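Local coordinates for hypothetical protein ta1320 (Thermoplasma acidophilum, PDB 1NE2) that is of unproven function but probably acts as a methyltransferase of the Rossmann-like class that uses S-adenosylmethionine, at residues E11-L14 / Q15-Q18; D85-E88 / T89-N93; M100-D103 / V104-S108; R151-L154 / R155-F158. All coordinates share one frame; numbering follows the deposited sequence.

Contact 1. Residues E11-L14 / Q15-Q18; sequences EIRL and QKLQ
Gln-15 folds back over the last turn of helix 6-14 and lies against Glu-11, one turn earlier. Gln-15 CB sits 3.6 Å from Glu-11 O, and Gln-15 CG comes closer still to that oxygen, because CG stands beside the backbone N (chi1 -66°) and the chain then runs extended along the turn. CD stays over the same carbonyl. At the end the amide splits its contacts: Gln-15 OE1 rests 3.2 Å from Ile-12 CA, while Gln-15 NE2 lies 3.1 Å from Glu-11 OE2, at an angle too poor for a hydrogen bond. The carboxylate and amide planes stand 78° apart. The firm polar partner of Glu-11 is Lys-7, which forms a salt bridge with OE1. With an alanine here in place of Glu-11 the carboxylate is gone, and the Lys-7 ammonium is likely to lose its mate. Helix 6-14 gives way to a type I turn from Leu-14 to Leu-17: Gln-15 N donates to Glu-11 O at 2.9 Å, and Leu-17 N to Leu-14 O at 3.1 Å. Long polar chains suit the outer side, where the like-charged Arg-13 NE and Lys-16 NZ come within 3.8 Å, Arg-13 CD being the carbon nearest to that ammonium. On the inner side Leu-14 CD2 and Leu-17 CD2 lie side by side, 4.2 Å apart, both leucines packing on helix 64-71.

Contact 2. Residues D85-E88 / T89-N93; sequences DAIE and TAKRN
Helix 84-93, the connecting helix of a beta-alpha-beta unit between strands 76-81 and 98-101, carries a salt bridge between Glu-88 and Arg-92, residues one turn apart. Glu-88 OE2 meets Arg-92 NE at 2.6 Å, with carboxylate and guanidinium planes 80° apart, so the two flat groups cross nearly at right angles. The bend of Glu-88 at chi2 (-75°) turns its carboxylate forward, toward Arg-92 in the next turn, whereas Arg-92 stays extended from CG to NE. The other carboxylate oxygen, Glu-88 OE1, accepts a hydrogen bond from a water 2.6 Å away. The same water donates to Asp-85 O and accepts from Thr-89 OG1 at 3.0 Å, tying three residues of the outer surface together. A short hydroxyl suits Thr-89, since it stays close to the helix backbone. Nearer the sheet, the aliphatic chain of Lys-91 passes across Ile-87, with Lys-91 CE 3.6 Å from Ile-87 CG2. Small Ala-90 and branched Ile-87 pack on Phe-99 of strand 98-101. Beneath these side chains Ala-90 N bonds to Ala-86 O at 2.8 Å, and Lys-91 N to Ile-87 O at 2.9 Å. A polar outer face and an apolar inner one make this the amphipathic helix of a Rossmann-like crossover.

Contact 3. Residues M100-D103 / V104-S108; sequences MVAD and VSEIS
Hydrogen bonds dominate where Asp-103 meets Ser-105 and Glu-106. Asp-103 OD2 is gripped twice by Ser-105: Ser-105 OG donates at 2.6 Å to the anti lone pair, and Ser-105 N at 3.1 Å comes from above the carboxylate plane, closing an Asx turn. The aspartate can bend over the following turn because its CG lies opposite the backbone N (chi1 176°), beside the carbonyl carbon. Glu-106 OE1 accepts from Asp-103 N at 2.9 Å, a side chain reaching back to a main-chain amide, while Glu-106 N donates to Asp-103 O at 3.0 Å, backbone to backbone. Aspartate suits the Asx turn because its short carboxylate reaches the amide two residues on; glutamate has the extra length needed to reach back. Farther along, Ser-108 OG hydrogen-bonds to Gly-52 O of the second subunit.

Water supplies a further link, donating to Asp-103 OD1 at 2.7 Å and accepting from Val-104 N at 3.2 Å. The carboxylate is therefore held through both of its oxygens.

Van der Waals contacts are fewer. The methyl of Ala-102 touches the Glu-106 carboxylate, Ala-102 CB lying 3.7 Å from Glu-106 OE2, a place where a small side chain fits. Val-104 and Ile-107 turn to Phe-80 of strand 76-81. The whole is an Asx turn leading into the 3-10 turn 104-106, just beyond strand 98-101, outermost in this chain's Rossmann-like sheet.

Contact 4. Residues R151-L154 / R155-F158; sequences RDFL and RREF
Over one face of the Phe-153 ring lies Glu-157 CG, a CH-pi contact 3.9 Å from the centroid, while Arg-156 NH2 comes to the ring edge near its plane. The Arg-156 guanidinium, turned 75° against the ring, has Phe-153 CD1 over one face and Glu-157 OE1 at its edge. Arg-156 NE and NH2 both grip that single oxygen side-on, each at 2.8 Å. This is the first part of helix 151-161, which packs on strand 187-197 of the sheet and on helix 126-138. Apolar residues suit the side turned to both, taken by Leu-154 and Phe-158, with Arg-151 and Arg-155 touching the strand at its margin. Leu-154 CB meets Phe-158 CE2 at 3.8 Å, and the Phe-158 ring makes an edge-to-face contact with Phe-193.

Arg-155 bends at chi3 (51°), which brings its guanidinium back over Asp-152. Arg-155 NH2 reaches the anti lone pair of Asp-152 OD1 at 2.6 Å, in a salt bridge with the planes 70° apart. Arg-155 NH1 and Arg-151 NE both form salt bridges with Glu-167, so a shared carboxylate probably offsets the nearness of the two arginines. Were a methionine here instead of Arg-155, Asp-152 would probably lose its cationic mate and Glu-167 one positive partner. A water also joins this arginine to the backbone, accepting from Arg-155 NE at 3.1 Å and donating to Asp-152 O at 3.1 Å.

Overall arrangement
Contact 2 touches both contact 1 and contact 3, which do not touch each other, while contact 4 stands apart. Between contacts 1 and 2, whose centres are 14 Å apart, Gln-18 N probably bonds to Asn-93 OD1 at 2.9 Å, joining the loop after the first helix to the end of helix 84-93. Contacts 2 and 3 meet where Ile-87 CD1 packs on Met-100 O at 3.4 Å, helix against the following strand. Contact 4 lies about 31 Å, centre to centre, from both contacts 1 and 2, across the chain's centre. Ala-86 of contact 2 touches residues of what looks like a GxGxxA motif, and Leu-17 of contact 1 lies near it; in related methyltransferases such a loop binds the cofactor, so a similar pocket is plausible here.

Contact 1. Residues E11-L14 / Q15-Q18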
loop_
_atom_site.group_PDB
_atom_site.type_symbol
_atom_site.label_atom_id
_atom_site.label_comp_id
_atom_site.label_asym_id
_atom_site.label_seq_id
_atom_site.Cartn_x
_atom_site.Cartn_y
_atom_site.Cartn_z
ATOM N N GLU B 11 9.042 -15.628 14.179
ATOM C CA GLU B 11 8.218 -15.942 15.334
ATOM C C GLU B 11 8.655 -15.204 16.595
ATOM O O GLU B 11 7.816 -14.664 17.317
ATOM C CB GLU B 11 8.213 -17.453 15.593
ATOM C CG GLU B 11 7.082 -17.889 16.516
ATOM C CD GLU B 11 7.129 -19.369 16.868
ATOM O OE1 GLU B 11 7.470 -20.186 15.989
ATOM O OE2 GLU B 11 6.812 -19.710 18.028
ATOM N N ILE B 12 9.960 -15.158 16.866
ATOM C CA ILE B 12 10.418 -14.476 18.069
ATOM C C ILE B 12 10.187 -12.975 18.003
ATOM O O ILE B 12 10.027 -12.327 19.035
ATOM C CB ILE B 12 11.910 -14.773 18.378
ATOM C CG1 ILE B 12 12.789 -14.423 17.183
ATOM C CG2 ILE B 12 12.072 -16.235 18.758
ATOM C CD1 ILE B 12 14.263 -14.642 17.437
ATOM N N ARG B 13 10.157 -12.410 16.797
ATOM C CA ARG B 13 9.894 -10.984 16.677
ATOM C C ARG B 13 8.402 -10.743 16.910
ATOM O O ARG B 13 8.009 -9.732 17.489
ATOM C CB ARG B 13 10.325 -10.463 15.298
ATOM C CG ARG B 13 11.842 -10.440 15.095
ATOM C CD ARG B 13 12.518 -9.468 16.066
ATOM N NE ARG B 13 12.217 -8.070 15.762
ATOM C CZ ARG B 13 12.869 -7.337 14.861
ATOM N NH1 ARG B 13 13.870 -7.861 14.167
ATOM N NH2 ARG B 13 12.516 -6.077 14.652
ATOM N N LEU B 14 7.566 -11.679 16.470
ATOM C CA LEU B 14 6.131 -11.545 16.672
ATOM C C LEU B 14 5.765 -11.722 18.150
ATOM O O LEU B 14 4.812 -11.116 18.636
ATOM C CB LEU B 14 5.366 -12.573 15.828
ATOM C CG LEU B 14 5.453 -12.421 14.305
ATOM C CD1 LEU B 14 4.615 -13.508 13.616
ATOM C CD2 LEU B 14 4.953 -11.035 13.914
ATOM N N GLN B 15 6.526 -12.541 18.865
ATOM C CA GLN B 15 6.233 -12.777 20.275
ATOM C C GLN B 15 6.455 -11.528 21.126
ATOM O O GLN B 15 5.929 -11.422 22.233
ATOM C CB GLN B 15 7.071 -13.957 20.783
ATOM C CG GLN B 15 6.661 -15.279 20.122
ATOM C CD GLN B 15 7.693 -16.376 20.276
ATOM O OE1 GLN B 15 8.892 -16.110 20.343
ATOM N NE2 GLN B 15 7.233 -17.624 20.305
ATOM N N LYS B 16 7.212 -10.572 20.599
ATOM C CA LYS B 16 7.474 -9.333 21.322
ATOM C C LYS B 16 6.253 -8.411 21.294
ATOM O O LYS B 16 6.091 -7.552 22.161
ATOM C CB LYS B 16 8.680 -8.615 20.718
ATOM C CG LYS B 16 9.954 -9.439 20.738
ATOM C CD LYS B 16 11.101 -8.693 20.084
ATOM C CE LYS B 16 12.348 -9.559 20.010
ATOM N NZ LYS B 16 13.461 -8.866 19.301
ATOM N N LEU B 17 5.393 -8.594 20.296
ATOM C CA LEU B 17 4.187 -7.785 20.168
ATOM C C LEU B 17 3.283 -7.949 21.388
ATOM O O LEU B 17 3.468 -8.863 22.192
ATOM C CB LEU B 17 3.416 -8.172 18.901
ATOM C CG LEU B 17 3.869 -7.575 17.564
ATOM C CD1 LEU B 17 5.371 -7.714 17.386
ATOM C CD2 LEU B 17 3.120 -8.271 16.440
ATOM N N GLN B 18 2.305 -7.057 21.511
ATOM C CA GLN B 18 1.366 -7.081 22.628
ATOM C C GLN B 18 0.028 -7.684 22.207
ATOM O O GLN B 18 -0.568 -7.264 21.215
ATOM C CB GLN B 18 1.149 -5.660 23.150
ATOM C CG GLN B 18 2.437 -4.935 23.498
ATOM C CD GLN B 18 2.214 -3.473 23.822
ATOM O OE1 GLN B 18 3.164 -2.731 24.078
ATOM N NE2 GLN B 18 0.955 -3.048 23.812
#

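Contact 2. Residues D85-E88 / T89-N93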
loop_
_atom_site.group_PDB
_atom_site.type_symbol
_atom_site.label_atom_id
_atom_site.label_comp_id
_atom_site.label_asym_id
_atom_site.label_seq_id
_atom_site.Cartn_x
_atom_site.Cartn_y
_atom_site.Cartn_z
ATOM N N ASP B 85 -9.878 0.428 19.204
ATOM C CA ASP B 85 -9.020 -0.035 20.290
ATOM C C ASP B 85 -7.969 -0.991 19.734
ATOM O O ASP B 85 -6.813 -0.976 20.159
ATOM C CB ASP B 85 -9.850 -0.729 21.373
ATOM C CG ASP B 85 -10.667 0.252 22.193
ATOM O OD1 ASP B 85 -10.063 1.155 22.809
ATOM O OD2 ASP B 85 -11.911 0.121 22.223
ATOM N N ALA B 86 -8.371 -1.815 18.772
ATOM C CA ALA B 86 -7.438 -2.751 18.162
ATOM C C ALA B 86 -6.348 -1.973 17.417
ATOM O O ALA B 86 -5.161 -2.269 17.548
ATOM C CB ALA B 86 -8.175 -3.681 17.199
ATOM N N ILE B 87 -6.756 -0.970 16.646
ATOM C CA ILE B 87 -5.806 -0.169 15.881
ATOM C C ILE B 87 -4.838 0.580 16.791
ATOM O O ILE B 87 -3.651 0.706 16.483
ATOM C CB ILE B 87 -6.544 0.827 14.954
ATOM C CG1 ILE B 87 -7.291 0.051 13.858
ATOM C CG2 ILE B 87 -5.561 1.808 14.328
ATOM C CD1 ILE B 87 -6.394 -0.877 13.011
ATOM N N GLU B 88 -5.341 1.066 17.921
ATOM C CA GLU B 88 -4.495 1.779 18.866
ATOM C C GLU B 88 -3.373 0.853 19.333
ATOM O O GLU B 88 -2.219 1.265 19.427
ATOM C CB GLU B 88 -5.335 2.257 20.058
ATOM C CG GLU B 88 -4.615 3.194 21.021
ATOM C CD GLU B 88 -3.616 2.478 21.909
ATOM O OE1 GLU B 88 -4.003 1.487 22.565
ATOM O OE2 GLU B 88 -2.447 2.912 21.959
ATOM N N THR B 89 -3.713 -0.402 19.608
ATOM C CA THR B 89 -2.723 -1.377 20.050
ATOM C C THR B 89 -1.795 -1.764 18.898
ATOM O O THR B 89 -0.580 -1.864 19.076
ATOM C CB THR B 89 -3.404 -2.648 20.597
ATOM O OG1 THR B 89 -4.169 -2.314 21.763
ATOM C CG2 THR B 89 -2.365 -3.696 20.962
ATOM N N ALA B 90 -2.371 -1.973 17.718
ATOM C CA ALA B 90 -1.593 -2.356 16.546
ATOM C C ALA B 90 -0.511 -1.330 16.219
ATOM O O ALA B 90 0.625 -1.697 15.943
ATOM C CB ALA B 90 -2.516 -2.542 15.345
ATOM N N LYS B 91 -0.869 -0.047 16.258
ATOM C CA LYS B 91 0.073 1.028 15.950
ATOM C C LYS B 91 1.297 1.013 16.861
ATOM O O LYS B 91 2.406 1.338 16.429
ATOM C CB LYS B 91 -0.617 2.393 16.051
ATOM C CG LYS B 91 -1.663 2.648 14.977
ATOM C CD LYS B 91 -2.235 4.056 15.090
ATOM C CE LYS B 91 -3.142 4.376 13.915
ATOM N NZ LYS B 91 -3.751 5.729 14.038
ATOM N N ARG B 92 1.096 0.647 18.120
ATOM C CA ARG B 92 2.208 0.585 19.054
ATOM C C ARG B 92 3.055 -0.651 18.792
ATOM O O ARG B 92 4.254 -0.652 19.068
ATOM C CB ARG B 92 1.709 0.557 20.495
ATOM C CG ARG B 92 1.002 1.818 20.915
ATOM C CD ARG B 92 0.923 1.887 22.419
ATOM N NE ARG B 92 0.028 2.945 22.860
ATOM C CZ ARG B 92 -0.171 3.261 24.133
ATOM N NH1 ARG B 92 0.470 2.600 25.088
ATOM N NH2 ARG B 92 -1.018 4.231 24.448
ATOM N N ASN B 93 2.436 -1.703 18.263
ATOM C CA ASN B 93 3.177 -2.925 17.977
ATOM C C ASN B 93 4.159 -2.736 16.831
ATOM O O ASN B 93 5.282 -3.242 16.883
ATOM C CB ASN B 93 2.226 -4.085 17.673
ATOM C CG ASN B 93 1.623 -4.680 18.931
ATOM O OD1 ASN B 93 2.237 -4.639 19.998
ATOM N ND2 ASN B 93 0.430 -5.252 18.811
HETATM O O HOH W 1 -6.002 -0.222 22.839
#

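Contact 3. Residues M100-D103 / V104-S108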
loop_
_atom_site.group_PDB
_atom_site.type_symbol
_atom_site.label_atom_id
_atom_site.label_comp_id
_atom_site.label_asym_id
_atom_site.label_seq_id
_atom_site.Cartn_x
_atom_site.Cartn_y
_atom_site.Cartn_z
HETATM N N MSE B 100 -5.162 1.782 10.074
HETATM C CA MSE B 100 -6.307 2.674 9.990
HETATM C C MSE B 100 -7.573 1.997 10.480
HETATM O O MSE B 100 -7.715 0.776 10.400
HETATM C CB MSE B 100 -6.510 3.118 8.541
HETATM C CG MSE B 100 -6.639 1.943 7.582
HETATM SE SE MSE B 100 -6.804 2.479 5.748
HETATM C CE MSE B 100 -4.974 2.987 5.440
ATOM N N VAL B 101 -8.491 2.800 11.008
ATOM C CA VAL B 101 -9.772 2.286 11.460
ATOM C C VAL B 101 -10.660 2.420 10.230
ATOM O O VAL B 101 -10.721 3.488 9.620
ATOM C CB VAL B 101 -10.363 3.140 12.607
ATOM C CG1 VAL B 101 -11.727 2.599 13.008
ATOM C CG2 VAL B 101 -9.421 3.131 13.803
ATOM N N ALA B 102 -11.325 1.340 9.840
ATOM C CA ALA B 102 -12.190 1.403 8.671
ATOM C C ALA B 102 -13.039 0.164 8.495
ATOM O O ALA B 102 -12.686 -0.921 8.957
ATOM C CB ALA B 102 -11.351 1.620 7.410
ATOM N N ASP B 103 -14.180 0.344 7.838
ATOM C CA ASP B 103 -15.058 -0.771 7.533
ATOM C C ASP B 103 -14.512 -1.254 6.191
ATOM O O ASP B 103 -13.938 -0.465 5.436
ATOM C CB ASP B 103 -16.501 -0.299 7.362
ATOM C CG ASP B 103 -17.431 -1.424 6.957
ATOM O OD1 ASP B 103 -17.643 -2.344 7.774
ATOM O OD2 ASP B 103 -17.939 -1.393 5.817
ATOM N N VAL B 104 -14.684 -2.532 5.886
ATOM C CA VAL B 104 -14.166 -3.069 4.633
ATOM C C VAL B 104 -14.749 -2.375 3.400
ATOM O O VAL B 104 -14.076 -2.243 2.374
ATOM C CB VAL B 104 -14.391 -4.605 4.558
ATOM C CG1 VAL B 104 -15.877 -4.925 4.517
ATOM C CG2 VAL B 104 -13.675 -5.182 3.348
ATOM N N SER B 105 -15.988 -1.900 3.500
ATOM C CA SER B 105 -16.621 -1.222 2.370
ATOM C C SER B 105 -15.881 0.058 1.980
ATOM O O SER B 105 -15.987 0.525 0.846
ATOM C CB SER B 105 -18.072 -0.871 2.710
ATOM O OG SER B 105 -18.123 0.122 3.720
ATOM N N GLU B 106 -15.130 0.618 2.924
ATOM C CA GLU B 106 -14.389 1.857 2.688
ATOM C C GLU B 106 -13.074 1.680 1.925
ATOM O O GLU B 106 -12.544 2.645 1.380
ATOM C CB GLU B 106 -14.078 2.545 4.018
ATOM C CG GLU B 106 -15.191 2.482 5.045
ATOM C CD GLU B 106 -14.824 3.199 6.334
ATOM O OE1 GLU B 106 -15.426 2.888 7.382
ATOM O OE2 GLU B 106 -13.940 4.079 6.298
ATOM N N ILE B 107 -12.540 0.464 1.900
ATOM C CA ILE B 107 -11.273 0.203 1.214
ATOM C C ILE B 107 -11.390 0.443 -0.295
ATOM O O ILE B 107 -12.298 -0.070 -0.948
ATOM C CB ILE B 107 -10.787 -1.234 1.504
ATOM C CG1 ILE B 107 -10.600 -1.427 3.017
ATOM C CG2 ILE B 107 -9.489 -1.514 0.760
ATOM C CD1 ILE B 107 -9.640 -0.439 3.672
ATOM N N SER B 108 -10.469 1.223 -0.850
ATOM C CA SER B 108 -10.533 1.548 -2.273
ATOM C C SER B 108 -9.207 1.610 -3.022
ATOM O O SER B 108 -9.176 1.981 -4.192
ATOM C CB SER B 108 -11.277 2.877 -2.450
ATOM O OG SER B 108 -10.752 3.878 -1.584
HETATM O O HOH W 2 -15.843 -4.322 8.208
#

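Contact 4. Residues R151-L154 / R155-F158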
loop_
_atom_site.group_PDB
_atom_site.type_symbol
_atom_site.label_atom_id
_atom_site.label_comp_id
_atom_site.label_asym_id
_atom_site.label_seq_id
_atom_site.Cartn_x
_atom_site.Cartn_y
_atom_site.Cartn_z
ATOM N N ARG B 151 -14.760 -23.763 4.811
ATOM C CA ARG B 151 -13.974 -24.339 3.723
ATOM C C ARG B 151 -14.708 -24.489 2.389
ATOM O O ARG B 151 -14.239 -24.006 1.355
ATOM C CB ARG B 151 -13.432 -25.700 4.163
ATOM C CG ARG B 151 -12.250 -26.190 3.361
ATOM C CD ARG B 151 -11.676 -27.458 3.968
ATOM N NE ARG B 151 -10.374 -27.785 3.395
ATOM C CZ ARG B 151 -9.642 -28.835 3.748
ATOM N NH1 ARG B 151 -10.085 -29.673 4.677
ATOM N NH2 ARG B 151 -8.462 -29.043 3.180
ATOM N N ASP B 152 -15.850 -25.169 2.408
ATOM C CA ASP B 152 -16.619 -25.387 1.187
ATOM C C ASP B 152 -17.052 -24.075 0.545
ATOM O O ASP B 152 -16.862 -23.868 -0.656
ATOM C CB ASP B 152 -17.850 -26.247 1.480
ATOM C CG ASP B 152 -17.487 -27.629 1.993
ATOM O OD1 ASP B 152 -16.714 -28.335 1.312
ATOM O OD2 ASP B 152 -17.980 -28.010 3.076
ATOM N N PHE B 153 -17.635 -23.194 1.350
ATOM C CA PHE B 153 -18.094 -21.900 0.865
ATOM C C PHE B 153 -16.934 -21.088 0.289
ATOM O O PHE B 153 -17.036 -20.535 -0.804
ATOM C CB PHE B 153 -18.748 -21.111 1.999
ATOM C CG PHE B 153 -19.150 -19.712 1.617
ATOM C CD1 PHE B 153 -20.147 -19.492 0.672
ATOM C CD2 PHE B 153 -18.532 -18.613 2.206
ATOM C CE1 PHE B 153 -20.526 -18.197 0.319
ATOM C CE2 PHE B 153 -18.900 -17.314 1.860
ATOM C CZ PHE B 153 -19.899 -17.106 0.916
ATOM N N LEU B 154 -15.835 -21.018 1.030
ATOM C CA LEU B 154 -14.679 -20.254 0.576
ATOM C C LEU B 154 -14.070 -20.793 -0.710
ATOM O O LEU B 154 -13.767 -20.024 -1.618
ATOM C CB LEU B 154 -13.621 -20.192 1.681
ATOM C CG LEU B 154 -14.026 -19.345 2.890
ATOM C CD1 LEU B 154 -12.908 -19.358 3.917
ATOM C CD2 LEU B 154 -14.325 -17.913 2.447
ATOM N N ARG B 155 -13.890 -22.106 -0.795
ATOM C CA ARG B 155 -13.321 -22.700 -1.996
ATOM C C ARG B 155 -14.190 -22.360 -3.203
ATOM O O ARG B 155 -13.685 -21.976 -4.260
ATOM C CB ARG B 155 -13.216 -24.217 -1.840
ATOM C CG ARG B 155 -12.648 -24.928 -3.055
ATOM C CD ARG B 155 -12.549 -26.423 -2.808
ATOM N NE ARG B 155 -13.811 -26.970 -2.323
ATOM C CZ ARG B 155 -13.982 -27.531 -1.129
ATOM N NH1 ARG B 155 -12.966 -27.629 -0.281
ATOM N NH2 ARG B 155 -15.175 -27.993 -0.781
ATOM N N ARG B 156 -15.503 -22.482 -3.034
ATOM C CA ARG B 156 -16.438 -22.186 -4.114
ATOM C C ARG B 156 -16.269 -20.740 -4.567
ATOM O O ARG B 156 -16.061 -20.468 -5.750
ATOM C CB ARG B 156 -17.879 -22.399 -3.644
ATOM C CG ARG B 156 -18.920 -22.330 -4.754
ATOM C CD ARG B 156 -20.323 -22.228 -4.176
ATOM N NE ARG B 156 -20.629 -20.867 -3.736
ATOM C CZ ARG B 156 -21.699 -20.531 -3.023
ATOM N NH1 ARG B 156 -22.575 -21.459 -2.657
ATOM N NH2 ARG B 156 -21.902 -19.265 -2.685
ATOM N N GLU B 157 -16.358 -19.817 -3.614
ATOM C CA GLU B 157 -16.233 -18.393 -3.910
ATOM C C GLU B 157 -14.875 -17.993 -4.482
ATOM O O GLU B 157 -14.806 -17.229 -5.448
ATOM C CB GLU B 157 -16.520 -17.562 -2.654
ATOM C CG GLU B 157 -17.966 -17.618 -2.174
ATOM C CD GLU B 157 -18.963 -17.313 -3.283
ATOM O OE1 GLU B 157 -19.572 -18.265 -3.819
ATOM O OE2 GLU B 157 -19.128 -16.123 -3.627
ATOM N N PHE B 158 -13.794 -18.493 -3.887
ATOM C CA PHE B 158 -12.461 -18.157 -4.377
ATOM C C PHE B 158 -12.206 -18.691 -5.785
ATOM O O PHE B 158 -11.661 -17.988 -6.631
ATOM C CB PHE B 158 -11.378 -18.699 -3.430
ATOM C CG PHE B 158 -11.309 -17.986 -2.105
ATOM C CD1 PHE B 158 -11.488 -16.608 -2.025
ATOM C CD2 PHE B 158 -11.010 -18.688 -0.941
ATOM C CE1 PHE B 158 -11.366 -15.938 -0.807
ATOM C CE2 PHE B 158 -10.886 -18.028 0.281
ATOM C CZ PHE B 158 -11.063 -16.653 0.348
HETATM O O HOH W 3 -16.783 -26.118 -2.751
#